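Local coordinates for protein AgaA (Rhizobium radiobacter, PDB 6HLX) that binds the opine agropinic acid, probably delivering it to an ABC transporter as a periplasmic solute-binding protein of family 5, at residues Gly2-Pro12 with Leu188-Ser197; Leu206-Val217 with Arg452-Val462. All blocks are in the same frame, centred on the assembly; numbering follows the deposited sequence.

Contact 1 and contact 2 are in series along the chain, the first closing at S197 before the second opens at L206, and helix 199-207 joins them. Their centres lie about 11 Å apart in one mixed sheet, where the strand order 190-195, 3-8, 213-214, 456-459 puts them side by side. The seam between them is direct: G7 N stands 2.7 Å from I213 O, a probable hydrogen bond. Contact 1 supplies a parallel pair and contact 2 an antiparallel pair. Towards the interior both run out into loops near agropinic acid, which contact 2 holds through Y216 and R452, so the sheet carries part of the opine pocket at its end.

Contact 1: residues Gly2-Pro12 with Leu188-Ser197; sequences GTLYFGLSGEP and LDEVHYVFYS. With ZN (zinc ion), chain N; ZN (zinc ion), chain S; ACT (acetate ion), chain M.
L4 to L8 pair in parallel with V191 to F195, the axes of strands 3-8 and 190-195 coming within 4.6 Å of each other at an angle of 29°. Backbone bonds alternate along this ladder from L4 N to E190 O through to Y196 N to L8 O; F6 N, for example, reaches H192 O at 2.8 Å. At its start the amino group of G2 meets D189 OD2 at 2.9 Å.

L4, F6 and L8 share one face with V191, Y193 and F195. The rim of the Y193 ring, at CE1, lies over one face of the F6 ring, with the two rings oblique. L8 CD1 touches both Y193 CB and F195 CE1. Beyond the strand, E11 CB makes a CH-pi contact over the F195 ring, 3.8 Å from its centroid, while P12 CD closes on F195 CE1. The carboxylate of E11 continues past the ring, where W166 and G169 donate to OE1.

On the other face, T3 and Y5 both pack on H192 from the same side. Y5 CE1 stands 3.7 Å above the imidazole plane of H192, towards its rim, with the ring planes 52° apart. T3 CG2 packs near H192 CD2. With CG anti to its carbonyl carbon (chi1 -60°), H192 lies alongside Y5, and its ND1 binds zinc at 2.0 Å, a metal shared with E171. H192 NE2 donates to E190 OE2 at 2.8 Å, the acceptor lying in the ring plane. Both oxygens of E190 bind a second zinc, OE1 more closely at 2.1 Å, and OE1 also accepts from K175.

Held at both nitrogens, the imidazole has its rotation fixed. The E190 carboxylate may polarise it and favour zinc binding at ND1, an effect the second zinc would temper; the H192-E190 bond links the two metal sites structurally.

Contact 2: residues Leu206-Val217 with Arg452-Val462; sequences LKSGDVDIIDYV and REQNYAVKKGV. With ZN (zinc ion), chain Q; G9Z (agropinic acid), chain E.
I213 and I214 pair with V458 and A457 as a short antiparallel bridge in the mixed sheet: A457 N and I214 N each bond to the other's carbonyl, and I213 with V458 forms the non-hydrogen-bonded pair. A457 CB is the small bump on one face, set in a hollow formed by L206 CD2, V217 CG2 and I214 CG1; L206 CD2 lies 3.6 Å from A457 CB. On the opposite face I213 CG1 lies alongside V458 CG1, and I213 CD1 reaches CG1 of V462, the last residue of the type II turn from K459, at 4.0 Å.

K459 slides past L206 in the reverse direction and bends over the Schellman end of the helix, its CE resting 3.8 Å from G209 CA. Nearby, D212 OD2 binds zinc together with H488 and H490 and also accepts from Y5 N.

Residues 452-455 lead in from strand 446-451 of another sheet. At the start of strand 456-459, Y456 CE2 abuts D215 CB at 3.3 Å, and a water bridges Y456 OH to D215 OD2. Q454, bent at chi2 (69°), brings NE2 over the centre of the Y216 ring, 3.3 Å above it, with the amide and ring planes 82° apart. Its OE1 takes both R452 NE and R452 NH2, bracing the guanidinium. R452 NH1 donates to OXT of agropinic acid, while R452 NH2 and Y216 OH both donate to its carboxylate atom O, each at 2.7 Å.

Contact 1: residues Gly2-Pro12 with Leu188-Ser197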
# COMPACT_ATOMS: atom_id res chain seq x y z
N GLY A 2 -29.06 -3.36 -8.18
CA GLY A 2 -28.12 -3.82 -9.20
C GLY A 2 -26.88 -4.45 -8.61
O GLY A 2 -26.58 -4.28 -7.42
N THR A 3 -26.16 -5.18 -9.47
CA THR A 3 -24.93 -5.89 -9.12
C THR A 3 -23.79 -5.33 -9.97
O THR A 3 -24.03 -4.94 -11.13
CB THR A 3 -25.19 -7.41 -9.32
OG1 THR A 3 -26.24 -7.83 -8.44
CG2 THR A 3 -23.97 -8.27 -9.07
N LEU A 4 -22.58 -5.32 -9.44
CA LEU A 4 -21.43 -4.84 -10.19
C LEU A 4 -20.37 -5.94 -10.20
O LEU A 4 -20.12 -6.57 -9.18
CB LEU A 4 -20.89 -3.56 -9.55
CG LEU A 4 -19.77 -2.83 -10.32
CD1 LEU A 4 -19.90 -1.34 -10.22
CD2 LEU A 4 -18.40 -3.28 -9.85
N TYR A 5 -19.76 -6.18 -11.37
CA TYR A 5 -18.67 -7.16 -11.52
C TYR A 5 -17.39 -6.33 -11.63
O TYR A 5 -17.28 -5.45 -12.51
CB TYR A 5 -18.87 -8.02 -12.76
CG TYR A 5 -20.10 -8.92 -12.77
CD1 TYR A 5 -20.79 -9.20 -11.59
CD2 TYR A 5 -20.56 -9.50 -13.94
CE1 TYR A 5 -21.93 -10.01 -11.59
CE2 TYR A 5 -21.68 -10.33 -13.95
CZ TYR A 5 -22.34 -10.61 -12.77
OH TYR A 5 -23.44 -11.45 -12.78
N PHE A 6 -16.45 -6.61 -10.72
CA PHE A 6 -15.20 -5.85 -10.60
C PHE A 6 -14.03 -6.79 -10.92
O PHE A 6 -13.81 -7.76 -10.21
CB PHE A 6 -15.11 -5.35 -9.15
CG PHE A 6 -14.09 -4.27 -8.84
CD1 PHE A 6 -12.72 -4.51 -8.99
CD2 PHE A 6 -14.49 -3.04 -8.35
CE1 PHE A 6 -11.78 -3.52 -8.66
CE2 PHE A 6 -13.55 -2.06 -7.99
CZ PHE A 6 -12.21 -2.30 -8.16
N GLY A 7 -13.32 -6.48 -11.99
CA GLY A 7 -12.19 -7.29 -12.42
C GLY A 7 -10.93 -6.90 -11.68
O GLY A 7 -10.35 -5.84 -11.95
N LEU A 8 -10.51 -7.75 -10.73
CA LEU A 8 -9.27 -7.52 -9.97
C LEU A 8 -8.05 -8.08 -10.73
O LEU A 8 -8.16 -9.09 -11.43
CB LEU A 8 -9.33 -8.23 -8.60
CG LEU A 8 -10.28 -7.74 -7.52
CD1 LEU A 8 -10.24 -8.73 -6.34
CD2 LEU A 8 -9.94 -6.31 -7.07
N SER A 9 -6.86 -7.49 -10.47
CA SER A 9 -5.61 -7.92 -11.11
C SER A 9 -5.05 -9.22 -10.55
O SER A 9 -4.03 -9.71 -11.04
CB SER A 9 -4.56 -6.81 -11.04
OG SER A 9 -4.21 -6.58 -9.69
N GLY A 10 -5.72 -9.78 -9.53
CA GLY A 10 -5.32 -11.06 -8.96
C GLY A 10 -6.26 -11.56 -7.90
O GLY A 10 -7.11 -10.82 -7.40
N GLU A 11 -6.03 -12.80 -7.49
CA GLU A 11 -6.79 -13.40 -6.41
C GLU A 11 -6.07 -13.09 -5.09
O GLU A 11 -4.88 -13.36 -4.96
CB GLU A 11 -6.88 -14.92 -6.62
CG GLU A 11 -7.55 -15.67 -5.48
CD GLU A 11 -7.97 -17.10 -5.82
OE1 GLU A 11 -8.92 -17.60 -5.18
OE2 GLU A 11 -7.35 -17.72 -6.71
N PRO A 12 -6.78 -12.57 -4.06
CA PRO A 12 -6.10 -12.30 -2.78
C PRO A 12 -5.53 -13.59 -2.18
O PRO A 12 -6.21 -14.63 -2.14
CB PRO A 12 -7.23 -11.76 -1.89
CG PRO A 12 -8.21 -11.12 -2.88
CD PRO A 12 -8.19 -12.11 -4.04
N LEU A 188 -25.18 -0.42 -4.27
CA LEU A 188 -25.22 -1.72 -4.94
C LEU A 188 -25.73 -2.83 -4.03
O LEU A 188 -25.46 -2.83 -2.84
CB LEU A 188 -23.79 -2.09 -5.42
CG LEU A 188 -23.18 -1.15 -6.47
CD1 LEU A 188 -21.64 -1.34 -6.56
CD2 LEU A 188 -23.81 -1.39 -7.85
N ASP A 189 -26.44 -3.80 -4.63
CA ASP A 189 -26.92 -4.95 -3.87
C ASP A 189 -25.82 -5.99 -3.68
O ASP A 189 -25.80 -6.68 -2.66
CB ASP A 189 -28.15 -5.56 -4.57
CG ASP A 189 -29.34 -4.60 -4.54
OD1 ASP A 189 -29.70 -4.14 -3.43
OD2 ASP A 189 -29.87 -4.29 -5.61
N GLU A 190 -24.92 -6.12 -4.68
CA GLU A 190 -23.81 -7.09 -4.66
C GLU A 190 -22.66 -6.60 -5.48
O GLU A 190 -22.82 -5.84 -6.44
CB GLU A 190 -24.22 -8.45 -5.28
CG GLU A 190 -25.40 -9.14 -4.66
CD GLU A 190 -25.68 -10.52 -5.20
OE1 GLU A 190 -26.61 -11.14 -4.66
OE2 GLU A 190 -25.01 -10.98 -6.15
N VAL A 191 -21.48 -7.11 -5.16
CA VAL A 191 -20.29 -6.89 -5.96
C VAL A 191 -19.62 -8.26 -6.09
O VAL A 191 -19.46 -8.96 -5.07
CB VAL A 191 -19.31 -5.83 -5.39
CG1 VAL A 191 -18.18 -5.54 -6.40
CG2 VAL A 191 -20.04 -4.53 -5.06
N HIS A 192 -19.29 -8.65 -7.31
CA HIS A 192 -18.55 -9.89 -7.57
C HIS A 192 -17.14 -9.43 -7.99
O HIS A 192 -16.97 -8.76 -9.02
CB HIS A 192 -19.23 -10.73 -8.68
CG HIS A 192 -20.63 -11.15 -8.34
ND1 HIS A 192 -21.13 -12.39 -8.70
CD2 HIS A 192 -21.61 -10.46 -7.70
CE1 HIS A 192 -22.38 -12.42 -8.27
NE2 HIS A 192 -22.73 -11.28 -7.69
N TYR A 193 -16.15 -9.75 -7.16
CA TYR A 193 -14.74 -9.41 -7.42
C TYR A 193 -14.16 -10.61 -8.17
O TYR A 193 -13.93 -11.64 -7.55
CB TYR A 193 -13.98 -9.15 -6.10
CG TYR A 193 -14.43 -7.87 -5.42
CD1 TYR A 193 -13.89 -6.64 -5.77
CD2 TYR A 193 -15.41 -7.90 -4.42
CE1 TYR A 193 -14.33 -5.45 -5.16
CE2 TYR A 193 -15.84 -6.73 -3.80
CZ TYR A 193 -15.32 -5.50 -4.20
OH TYR A 193 -15.78 -4.35 -3.60
N VAL A 194 -13.97 -10.49 -9.48
CA VAL A 194 -13.54 -11.58 -10.37
C VAL A 194 -12.04 -11.44 -10.63
O VAL A 194 -11.55 -10.35 -10.93
CB VAL A 194 -14.35 -11.54 -11.69
CG1 VAL A 194 -14.03 -12.76 -12.56
CG2 VAL A 194 -15.87 -11.47 -11.41
N PHE A 195 -11.33 -12.54 -10.53
CA PHE A 195 -9.86 -12.51 -10.64
C PHE A 195 -9.38 -12.67 -12.06
O PHE A 195 -9.63 -13.72 -12.68
CB PHE A 195 -9.27 -13.63 -9.76
CG PHE A 195 -9.92 -13.76 -8.40
CD1 PHE A 195 -10.14 -12.64 -7.60
CD2 PHE A 195 -10.24 -15.01 -7.88
CE1 PHE A 195 -10.74 -12.76 -6.34
CE2 PHE A 195 -10.82 -15.14 -6.61
CZ PHE A 195 -11.08 -14.02 -5.85
N TYR A 196 -8.67 -11.65 -12.57
CA TYR A 196 -8.06 -11.70 -13.91
C TYR A 196 -6.56 -11.46 -13.79
O TYR A 196 -6.11 -10.31 -13.87
CB TYR A 196 -8.69 -10.65 -14.84
CG TYR A 196 -10.12 -10.93 -15.23
CD1 TYR A 196 -10.41 -11.70 -16.36
CD2 TYR A 196 -11.18 -10.37 -14.53
CE1 TYR A 196 -11.73 -11.94 -16.74
CE2 TYR A 196 -12.50 -10.59 -14.92
CZ TYR A 196 -12.77 -11.39 -16.01
OH TYR A 196 -14.08 -11.61 -16.38
N SER A 197 -5.78 -12.54 -13.58
CA SER A 197 -4.33 -12.43 -13.40
C SER A 197 -3.57 -12.05 -14.68
O SER A 197 -2.50 -11.46 -14.60
CB SER A 197 -3.77 -13.69 -12.77
OG SER A 197 -4.44 -13.84 -11.53
ZN ZN N . -20.26 -13.88 -9.74
ZN ZN S . -26.83 -12.79 -5.91
C ACT M . -31.98 -2.02 -11.20
O ACT M . -31.40 -1.04 -11.73
OXT ACT M . -31.44 -2.86 -10.43
CH3 ACT M . -33.49 -2.19 -11.50
O HOH W 1 -29.47 -6.73 -7.89
O HOH W 2 -2.61 -8.93 -13.25
O HOH W 3 -3.83 -14.09 -8.94
O HOH W 4 -26.05 -14.02 -4.77

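Contact 2: residues Leu206-Val217 with Arg452-Val462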
# COMPACT_ATOMS: atom_id res chain seq x y z
N LEU A 206 -13.28 -6.09 -19.81
CA LEU A 206 -13.96 -4.79 -19.82
C LEU A 206 -14.48 -4.44 -21.22
O LEU A 206 -15.65 -4.08 -21.39
CB LEU A 206 -13.03 -3.67 -19.32
CG LEU A 206 -13.77 -2.31 -19.15
CD1 LEU A 206 -14.65 -2.30 -17.88
CD2 LEU A 206 -12.80 -1.16 -19.21
N LYS A 207 -13.62 -4.54 -22.23
CA LYS A 207 -13.99 -4.18 -23.61
C LYS A 207 -15.08 -5.07 -24.21
O LYS A 207 -15.86 -4.59 -25.02
CB LYS A 207 -12.77 -4.17 -24.51
CG LYS A 207 -11.77 -3.07 -24.22
CD LYS A 207 -10.71 -3.08 -25.29
CE LYS A 207 -9.60 -2.12 -25.00
NZ LYS A 207 -8.33 -2.58 -25.61
N SER A 208 -15.12 -6.35 -23.82
CA SER A 208 -16.11 -7.29 -24.37
C SER A 208 -17.43 -7.24 -23.57
O SER A 208 -18.41 -7.87 -23.97
CB SER A 208 -15.54 -8.69 -24.43
OG SER A 208 -15.42 -9.23 -23.12
N GLY A 209 -17.43 -6.50 -22.47
CA GLY A 209 -18.60 -6.30 -21.61
C GLY A 209 -18.87 -7.39 -20.59
O GLY A 209 -20.01 -7.55 -20.17
N ASP A 210 -17.84 -8.13 -20.18
CA ASP A 210 -17.97 -9.17 -19.15
C ASP A 210 -17.87 -8.61 -17.72
O ASP A 210 -18.36 -9.25 -16.80
CB ASP A 210 -16.91 -10.25 -19.33
CG ASP A 210 -17.06 -11.08 -20.59
OD1 ASP A 210 -18.21 -11.26 -21.05
OD2 ASP A 210 -16.04 -11.57 -21.11
N VAL A 211 -17.17 -7.46 -17.53
CA VAL A 211 -17.03 -6.81 -16.21
C VAL A 211 -17.38 -5.33 -16.33
O VAL A 211 -17.35 -4.79 -17.43
CB VAL A 211 -15.64 -6.99 -15.54
CG1 VAL A 211 -15.37 -8.45 -15.18
CG2 VAL A 211 -14.52 -6.40 -16.39
N ASP A 212 -17.64 -4.68 -15.18
CA ASP A 212 -18.06 -3.27 -15.13
C ASP A 212 -16.95 -2.31 -14.72
O ASP A 212 -17.02 -1.14 -15.06
CB ASP A 212 -19.23 -3.14 -14.18
CG ASP A 212 -20.35 -4.09 -14.56
OD1 ASP A 212 -20.71 -4.14 -15.75
OD2 ASP A 212 -20.81 -4.84 -13.68
N ILE A 213 -15.98 -2.80 -13.95
CA ILE A 213 -14.80 -2.03 -13.51
C ILE A 213 -13.59 -2.95 -13.57
O ILE A 213 -13.73 -4.13 -13.28
CB ILE A 213 -14.97 -1.50 -12.04
CG1 ILE A 213 -16.24 -0.63 -11.87
CG2 ILE A 213 -13.69 -0.72 -11.53
CD1 ILE A 213 -16.38 -0.04 -10.43
N ILE A 214 -12.42 -2.40 -13.90
CA ILE A 214 -11.16 -3.14 -13.79
C ILE A 214 -10.13 -2.29 -13.09
O ILE A 214 -10.13 -1.06 -13.26
CB ILE A 214 -10.59 -3.73 -15.12
CG1 ILE A 214 -10.25 -2.60 -16.17
CG2 ILE A 214 -11.51 -4.82 -15.69
CD1 ILE A 214 -9.30 -3.07 -17.33
N ASP A 215 -9.20 -2.92 -12.37
CA ASP A 215 -8.09 -2.15 -11.78
C ASP A 215 -6.78 -2.43 -12.54
O ASP A 215 -6.77 -3.24 -13.48
CB ASP A 215 -7.97 -2.37 -10.27
CG ASP A 215 -7.59 -3.74 -9.79
OD1 ASP A 215 -7.25 -4.60 -10.65
OD2 ASP A 215 -7.60 -3.96 -8.56
N TYR A 216 -5.68 -1.73 -12.17
CA TYR A 216 -4.38 -1.89 -12.81
C TYR A 216 -4.49 -1.88 -14.35
O TYR A 216 -4.07 -2.83 -15.01
CB TYR A 216 -3.68 -3.15 -12.30
CG TYR A 216 -3.05 -2.97 -10.94
CD1 TYR A 216 -3.77 -3.23 -9.78
CD2 TYR A 216 -1.70 -2.65 -10.81
CE1 TYR A 216 -3.18 -3.10 -8.51
CE2 TYR A 216 -1.10 -2.52 -9.55
CZ TYR A 216 -1.85 -2.75 -8.40
OH TYR A 216 -1.26 -2.66 -7.15
N VAL A 217 -5.09 -0.83 -14.91
CA VAL A 217 -5.20 -0.74 -16.37
C VAL A 217 -3.78 -0.64 -16.91
O VAL A 217 -3.04 0.27 -16.49
CB VAL A 217 -6.03 0.50 -16.81
CG1 VAL A 217 -6.01 0.66 -18.32
CG2 VAL A 217 -7.46 0.40 -16.27
N ARG A 452 4.62 6.57 -11.42
CA ARG A 452 3.84 5.90 -12.47
C ARG A 452 2.36 6.30 -12.42
O ARG A 452 1.87 6.72 -11.37
CB ARG A 452 3.95 4.36 -12.35
CG ARG A 452 3.25 3.78 -11.13
CD ARG A 452 3.36 2.26 -11.05
NE ARG A 452 2.21 1.67 -10.37
CZ ARG A 452 2.28 0.69 -9.47
NH1 ARG A 452 3.46 0.19 -9.12
NH2 ARG A 452 1.18 0.19 -8.93
N GLU A 453 1.64 6.07 -13.53
CA GLU A 453 0.18 6.25 -13.53
C GLU A 453 -0.43 4.98 -12.92
O GLU A 453 0.09 3.87 -13.12
CB GLU A 453 -0.35 6.39 -14.96
CG GLU A 453 0.09 7.69 -15.61
CD GLU A 453 -0.65 8.01 -16.89
OE1 GLU A 453 -0.31 9.02 -17.54
OE2 GLU A 453 -1.57 7.23 -17.26
N GLN A 454 -1.54 5.13 -12.20
CA GLN A 454 -2.25 4.01 -11.58
C GLN A 454 -3.71 4.27 -11.94
O GLN A 454 -4.34 5.18 -11.39
CB GLN A 454 -2.03 4.00 -10.06
CG GLN A 454 -2.75 2.83 -9.35
CD GLN A 454 -2.17 1.47 -9.70
OE1 GLN A 454 -1.02 1.35 -10.13
NE2 GLN A 454 -2.94 0.41 -9.49
N ASN A 455 -4.21 3.53 -12.93
CA ASN A 455 -5.52 3.84 -13.47
C ASN A 455 -6.51 2.71 -13.28
O ASN A 455 -6.13 1.53 -13.25
CB ASN A 455 -5.38 4.13 -14.98
CG ASN A 455 -4.41 5.27 -15.27
OD1 ASN A 455 -4.36 6.26 -14.55
ND2 ASN A 455 -3.60 5.15 -16.30
N TYR A 456 -7.79 3.09 -13.14
CA TYR A 456 -8.95 2.19 -13.16
C TYR A 456 -9.67 2.47 -14.46
O TYR A 456 -9.49 3.53 -15.09
CB TYR A 456 -9.95 2.50 -12.02
CG TYR A 456 -9.47 2.02 -10.67
CD1 TYR A 456 -8.59 2.79 -9.90
CD2 TYR A 456 -9.84 0.76 -10.18
CE1 TYR A 456 -8.14 2.35 -8.66
CE2 TYR A 456 -9.38 0.31 -8.95
CZ TYR A 456 -8.53 1.10 -8.19
OH TYR A 456 -8.01 0.67 -6.99
N ALA A 457 -10.55 1.55 -14.85
CA ALA A 457 -11.41 1.80 -15.99
C ALA A 457 -12.79 1.30 -15.65
O ALA A 457 -12.93 0.31 -14.93
CB ALA A 457 -10.89 1.11 -17.23
N VAL A 458 -13.81 2.06 -16.08
CA VAL A 458 -15.20 1.69 -15.80
C VAL A 458 -15.99 1.67 -17.09
O VAL A 458 -15.64 2.34 -18.08
CB VAL A 458 -15.87 2.62 -14.74
CG1 VAL A 458 -15.03 2.73 -13.46
CG2 VAL A 458 -16.18 4.01 -15.30
N LYS A 459 -17.10 0.92 -17.08
CA LYS A 459 -17.99 0.90 -18.23
C LYS A 459 -18.89 2.13 -18.14
O LYS A 459 -19.23 2.58 -17.05
CB LYS A 459 -18.86 -0.38 -18.20
CG LYS A 459 -18.31 -1.52 -19.06
CD LYS A 459 -18.52 -1.24 -20.57
CE LYS A 459 -18.48 -2.46 -21.44
NZ LYS A 459 -17.95 -2.16 -22.79
N LYS A 460 -19.31 2.66 -19.29
CA LYS A 460 -20.28 3.77 -19.29
C LYS A 460 -21.53 3.21 -18.57
O LYS A 460 -21.97 2.10 -18.86
CB LYS A 460 -20.64 4.16 -20.73
CG LYS A 460 -21.60 5.36 -20.83
CD LYS A 460 -21.84 5.75 -22.28
CE LYS A 460 -22.75 6.95 -22.39
NZ LYS A 460 -22.85 7.44 -23.79
N GLY A 461 -22.02 3.95 -17.59
CA GLY A 461 -23.15 3.52 -16.78
C GLY A 461 -22.75 3.40 -15.32
O GLY A 461 -23.61 3.41 -14.43
N VAL A 462 -21.44 3.27 -15.05
CA VAL A 462 -20.89 3.19 -13.69
C VAL A 462 -20.59 4.61 -13.25
O VAL A 462 -19.95 5.36 -14.00
CB VAL A 462 -19.59 2.33 -13.63
CG1 VAL A 462 -18.92 2.41 -12.26
CG2 VAL A 462 -19.84 0.88 -14.03
ZN ZN Q . -22.43 -5.83 -14.55
OAM G9Z E . -0.33 -5.40 -4.86
CAB G9Z E . 0.45 -5.12 -5.78
CAC G9Z E . 0.46 -5.80 -7.01
CB G9Z E . 1.57 -5.12 -7.88
CA G9Z E . 2.26 -4.15 -6.94
C G9Z E . 2.34 -2.84 -7.51
O G9Z E . 1.35 -2.07 -7.39
N G9Z E . 1.46 -4.22 -5.68
CAG G9Z E . 1.67 -3.32 -4.48
CAH G9Z E . 2.84 -3.83 -3.63
OAP G9Z E . 4.01 -3.73 -4.45
CAI G9Z E . 3.04 -3.02 -2.35
OAQ G9Z E . 1.74 -2.77 -1.75
CAJ G9Z E . 3.89 -3.81 -1.30
OAR G9Z E . 4.04 -3.01 -0.11
CAK G9Z E . 5.27 -4.32 -1.78
OAT G9Z E . 5.80 -5.25 -0.81
CAL G9Z E . 6.26 -3.18 -2.07
OAS G9Z E . 7.48 -3.72 -2.64
OXT G9Z E . 3.38 -2.54 -8.15
O HOH W 5 -8.41 -2.07 -6.82
O HOH W 6 -5.81 0.55 -10.39
O HOH W 7 -2.62 1.33 -13.94
O HOH W 8 -2.49 2.79 -17.32
O HOH W 9 -23.04 -6.91 -13.16